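Local coordinates for protein serpin-12 (Manduca sexta, PDB 6CJ7) that probably inhibits serine proteases and controls the prophenoloxidase activation system in larval hemolymph, at residues T163-K174 / Q314-T325. Numbering follows the deposited sequence.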
loop_
_atom_site.group_PDB
_atom_site.type_symbol
_atom_site.label_atom_id
_atom_site.label_comp_id
_atom_site.label_asym_id
_atom_site.label_seq_id
_atom_site.Cartn_x
_atom_site.Cartn_y
_atom_site.Cartn_z
ATOM N N THR A 163 0.687 23.861 -12.789
ATOM C CA THR A 163 0.177 22.708 -12.055
ATOM C C THR A 163 -1.250 22.961 -11.602
ATOM O O THR A 163 -1.563 24.032 -11.076
ATOM C CB THR A 163 1.064 22.425 -10.839
ATOM O OG1 THR A 163 2.391 22.161 -11.304
ATOM C CG2 THR A 163 0.540 21.235 -10.016
ATOM N N GLN A 164 -2.113 21.970 -11.807
ATOM C CA GLN A 164 -3.518 22.090 -11.439
ATOM C C GLN A 164 -3.872 21.300 -10.192
ATOM O O GLN A 164 -4.610 21.798 -9.335
ATOM C CB GLN A 164 -4.413 21.642 -12.600
ATOM C CG GLN A 164 -4.200 22.507 -13.831
ATOM C CD GLN A 164 -5.333 22.423 -14.815
ATOM O OE1 GLN A 164 -5.388 23.208 -15.769
ATOM N NE2 GLN A 164 -6.240 21.481 -14.602
ATOM N N MET A 165 -3.354 20.078 -10.050
ATOM C CA MET A 165 -3.806 19.210 -8.974
ATOM C C MET A 165 -2.723 18.186 -8.677
ATOM O O MET A 165 -2.265 17.495 -9.587
ATOM C CB MET A 165 -5.118 18.500 -9.350
ATOM C CG MET A 165 -5.801 17.848 -8.179
ATOM S SD MET A 165 -7.190 16.813 -8.711
ATOM C CE MET A 165 -7.833 17.693 -10.105
ATOM N N VAL A 166 -2.336 18.082 -7.412
ATOM C CA VAL A 166 -1.373 17.086 -6.959
ATOM C C VAL A 166 -2.088 16.190 -5.962
ATOM O O VAL A 166 -2.530 16.655 -4.902
ATOM C CB VAL A 166 -0.141 17.735 -6.318
ATOM C CG1 VAL A 166 0.786 16.643 -5.748
ATOM C CG2 VAL A 166 0.597 18.590 -7.325
ATOM N N MET A 167 -2.205 14.910 -6.291
ATOM C CA MET A 167 -2.797 13.944 -5.384
ATOM C C MET A 167 -1.696 13.182 -4.653
ATOM O O MET A 167 -0.742 12.714 -5.281
ATOM C CB MET A 167 -3.714 13.007 -6.163
ATOM C CG MET A 167 -4.729 13.802 -7.018
ATOM S SD MET A 167 -6.077 12.770 -7.522
ATOM C CE MET A 167 -7.000 12.635 -5.995
ATOM N N VAL A 168 -1.819 13.083 -3.328
ATOM C CA VAL A 168 -0.857 12.347 -2.505
ATOM C C VAL A 168 -1.591 11.337 -1.636
ATOM O O VAL A 168 -2.623 11.637 -1.023
ATOM C CB VAL A 168 0.026 13.272 -1.628
ATOM C CG1 VAL A 168 0.812 14.221 -2.470
ATOM C CG2 VAL A 168 -0.793 14.020 -0.600
ATOM N N ASN A 169 -1.063 10.119 -1.591
ATOM C CA ASN A 169 -1.597 9.080 -0.716
ATOM C C ASN A 169 -0.402 8.305 -0.200
ATOM O O ASN A 169 0.290 7.643 -0.983
ATOM C CB ASN A 169 -2.574 8.167 -1.450
ATOM C CG ASN A 169 -3.797 8.917 -1.934
ATOM O OD1 ASN A 169 -3.804 9.498 -3.035
ATOM N ND2 ASN A 169 -4.839 8.936 -1.097
ATOM N N ALA A 170 -0.134 8.446 1.084
ATOM C CA ALA A 170 1.055 7.863 1.699
ATOM C C ALA A 170 0.635 7.004 2.877
ATOM O O ALA A 170 -0.392 7.254 3.516
ATOM C CB ALA A 170 2.010 8.965 2.145
ATOM N N VAL A 171 1.426 5.972 3.168
ATOM C CA VAL A 171 1.096 5.107 4.305
ATOM C C VAL A 171 2.379 4.570 4.923
ATOM O O VAL A 171 3.333 4.218 4.218
ATOM C CB VAL A 171 0.138 3.970 3.891
ATOM C CG1 VAL A 171 0.785 3.041 2.895
ATOM C CG2 VAL A 171 -0.328 3.200 5.129
ATOM N N TYR A 172 2.399 4.540 6.257
ATOM C CA TYR A 172 3.506 3.992 7.046
ATOM C C TYR A 172 2.940 2.990 8.036
ATOM O O TYR A 172 1.952 3.286 8.719
ATOM C CB TYR A 172 4.243 5.101 7.801
ATOM C CG TYR A 172 5.147 4.618 8.912
ATOM C CD1 TYR A 172 6.303 3.912 8.628
ATOM C CD2 TYR A 172 4.872 4.912 10.238
ATOM C CE1 TYR A 172 7.152 3.478 9.645
ATOM C CE2 TYR A 172 5.714 4.480 11.267
ATOM C CZ TYR A 172 6.851 3.771 10.954
ATOM O OH TYR A 172 7.700 3.350 11.956
ATOM N N PHE A 173 3.562 1.817 8.136
ATOM C CA PHE A 173 3.158 0.851 9.152
ATOM C C PHE A 173 4.363 0.308 9.894
ATOM O O PHE A 173 5.340 -0.116 9.273
ATOM C CB PHE A 173 2.376 -0.334 8.563
ATOM C CG PHE A 173 1.869 -1.297 9.612
ATOM C CD1 PHE A 173 2.585 -2.444 9.939
ATOM C CD2 PHE A 173 0.686 -1.044 10.282
ATOM C CE1 PHE A 173 2.134 -3.324 10.907
ATOM C CE2 PHE A 173 0.222 -1.916 11.252
ATOM C CZ PHE A 173 0.941 -3.067 11.569
ATOM N N LYS A 174 4.279 0.303 11.224
ATOM C CA LYS A 174 5.190 -0.460 12.070
ATOM C C LYS A 174 4.349 -1.003 13.210
ATOM O O LYS A 174 3.803 -0.223 13.994
ATOM C CB LYS A 174 6.335 0.406 12.599
ATOM C CG LYS A 174 7.556 -0.400 13.114
ATOM C CD LYS A 174 7.340 -0.977 14.481
ATOM C CE LYS A 174 8.468 -1.931 14.850
ATOM N NZ LYS A 174 8.105 -2.704 16.059
ATOM N N GLN A 314 -7.533 18.865 -14.113
ATOM C CA GLN A 314 -7.128 17.480 -14.315
ATOM C C GLN A 314 -6.014 17.154 -13.335
ATOM O O GLN A 314 -5.458 18.041 -12.678
ATOM C CB GLN A 314 -6.674 17.205 -15.757
ATOM C CG GLN A 314 -5.374 17.863 -16.156
ATOM C CD GLN A 314 -5.560 19.265 -16.690
ATOM O OE1 GLN A 314 -6.665 19.655 -17.121
ATOM N NE2 GLN A 314 -4.494 20.046 -16.651
ATOM N N VAL A 315 -5.700 15.861 -13.232
ATOM C CA VAL A 315 -4.629 15.413 -12.340
ATOM C C VAL A 315 -3.286 15.745 -12.976
ATOM O O VAL A 315 -2.990 15.302 -14.091
ATOM C CB VAL A 315 -4.731 13.912 -12.049
ATOM C CG1 VAL A 315 -3.550 13.475 -11.163
ATOM C CG2 VAL A 315 -6.073 13.577 -11.375
ATOM N N SER A 316 -2.486 16.558 -12.285
ATOM C CA SER A 316 -1.144 16.861 -12.770
ATOM C C SER A 316 -0.126 15.852 -12.275
ATOM O O SER A 316 0.777 15.462 -13.032
ATOM C CB SER A 316 -0.705 18.261 -12.331
ATOM O OG SER A 316 -1.679 19.221 -12.691
ATOM N N SER A 317 -0.226 15.459 -11.013
ATOM C CA SER A 317 0.681 14.493 -10.420
ATOM C C SER A 317 -0.129 13.599 -9.494
ATOM O O SER A 317 -1.026 14.079 -8.796
ATOM C CB SER A 317 1.806 15.185 -9.634
ATOM O OG SER A 317 2.684 15.865 -10.516
ATOM N N ALA A 318 0.161 12.301 -9.522
ATOM C CA ALA A 318 -0.466 11.323 -8.637
ATOM C C ALA A 318 0.667 10.552 -7.983
ATOM O O ALA A 318 1.380 9.800 -8.658
ATOM C CB ALA A 318 -1.400 10.384 -9.405
ATOM N N LEU A 319 0.854 10.765 -6.680
ATOM C CA LEU A 319 2.050 10.314 -5.982
ATOM C C LEU A 319 1.667 9.426 -4.811
ATOM O O LEU A 319 0.751 9.755 -4.045
ATOM C CB LEU A 319 2.870 11.511 -5.488
ATOM C CG LEU A 319 3.229 12.520 -6.582
ATOM C CD1 LEU A 319 3.908 13.750 -5.999
ATOM C CD2 LEU A 319 4.120 11.845 -7.602
ATOM N N HIS A 320 2.378 8.310 -4.675
ATOM C CA HIS A 320 2.128 7.337 -3.623
ATOM C C HIS A 320 3.431 6.985 -2.921
ATOM O O HIS A 320 4.455 6.773 -3.564
ATOM C CB HIS A 320 1.493 6.057 -4.203
ATOM C CG HIS A 320 1.371 4.934 -3.206
ATOM N ND1 HIS A 320 0.806 5.096 -1.957
ATOM C CD2 HIS A 320 1.759 3.636 -3.277
ATOM C CE1 HIS A 320 0.856 3.945 -1.302
ATOM N NE2 HIS A 320 1.411 3.040 -2.085
ATOM N N SER A 321 3.391 6.921 -1.595
ATOM C CA SER A 321 4.540 6.447 -0.839
ATOM C C SER A 321 4.079 5.404 0.164
ATOM O O SER A 321 3.005 5.531 0.759
ATOM C CB SER A 321 5.256 7.580 -0.107
ATOM O OG SER A 321 6.362 7.062 0.635
ATOM N N ALA A 322 4.916 4.389 0.370
ATOM C CA ALA A 322 4.570 3.284 1.257
ATOM C C ALA A 322 5.816 2.883 2.025
ATOM O O ALA A 322 6.864 2.653 1.416
ATOM C CB ALA A 322 4.033 2.085 0.465
ATOM N N VAL A 323 5.714 2.813 3.353
ATOM C CA VAL A 323 6.835 2.410 4.205
ATOM C C VAL A 323 6.347 1.313 5.141
ATOM O O VAL A 323 5.365 1.504 5.863
ATOM C CB VAL A 323 7.404 3.583 5.029
ATOM C CG1 VAL A 323 8.506 3.078 5.967
ATOM C CG2 VAL A 323 7.952 4.688 4.127
ATOM N N LEU A 324 7.049 0.176 5.154
ATOM C CA LEU A 324 6.726 -0.928 6.055
ATOM C C LEU A 324 8.008 -1.363 6.745
ATOM O O LEU A 324 9.011 -1.637 6.076
ATOM C CB LEU A 324 6.127 -2.114 5.299
ATOM C CG LEU A 324 5.950 -3.391 6.110
ATOM C CD1 LEU A 324 4.852 -3.174 7.154
ATOM C CD2 LEU A 324 5.608 -4.556 5.183
ATOM N N THR A 325 7.976 -1.432 8.072
ATOM C CA THR A 325 9.135 -1.825 8.867
ATOM C C THR A 325 8.719 -2.961 9.780
ATOM O O THR A 325 7.672 -2.880 10.424
ATOM C CB THR A 325 9.666 -0.657 9.717
ATOM O OG1 THR A 325 10.012 0.441 8.862
ATOM C CG2 THR A 325 10.892 -1.076 10.508
HETATM O O HOH W 1 -3.826 21.912 -18.121
HETATM O O HOH W 2 10.218 2.550 11.059
#
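Y172 and V323, parallel neighbours on one face of the sheet, meet where the ring edge of Y172 brings CD1 to 3.6 Å from V323 CG1. On the other face F173 and L324 run side by side, CD1 of the phenyl ring 3.7 Å from CD1 of the leucine; both have CG anti to the backbone N (chi1 -176° and 171°), which sends them the same way. Further toward the N-terminal ends, SD of M167 rests 3.9 Å from CG2 of V315, the two side chains crossing nearly at a right angle.

Between these side chains the backbones form a regular parallel ladder from V166-S317 to F173-L324. N169 O is gripped twice: S321 N and H320 ND1 approach from opposite faces of its carbonyl plane, ND1 at 2.8 Å with N169 O close to the imidazole plane. This fixes the turn of the ring, whose NE2 bonds to the backbone N of S39.

At the N-terminal end, S316 OG accepts from Q164 N at 2.9 Å and M165 N at 3.2 Å, while M165 O takes both S316 N and S317 N. With an alanine in place of S316, the Q164 and M165 amides would probably lose their shared acceptor. Beyond it, the amide planes of Q164 and Q314 lie 33° apart; at the far end a water joins Y172 OH and T325 OG1, the latter also hydrogen-bonded to S276 OG.

This pair forms strands 3 and 5 of the serpin beta-sheet A, closed here; as in other inhibitory serpins, the seam would probably open to admit the cleaved reactive-centre loop. Strand 92-102 flanks 165-174, strand 265-282 borders 317-325, and helix 40-51 packs over M167, N169 and H320.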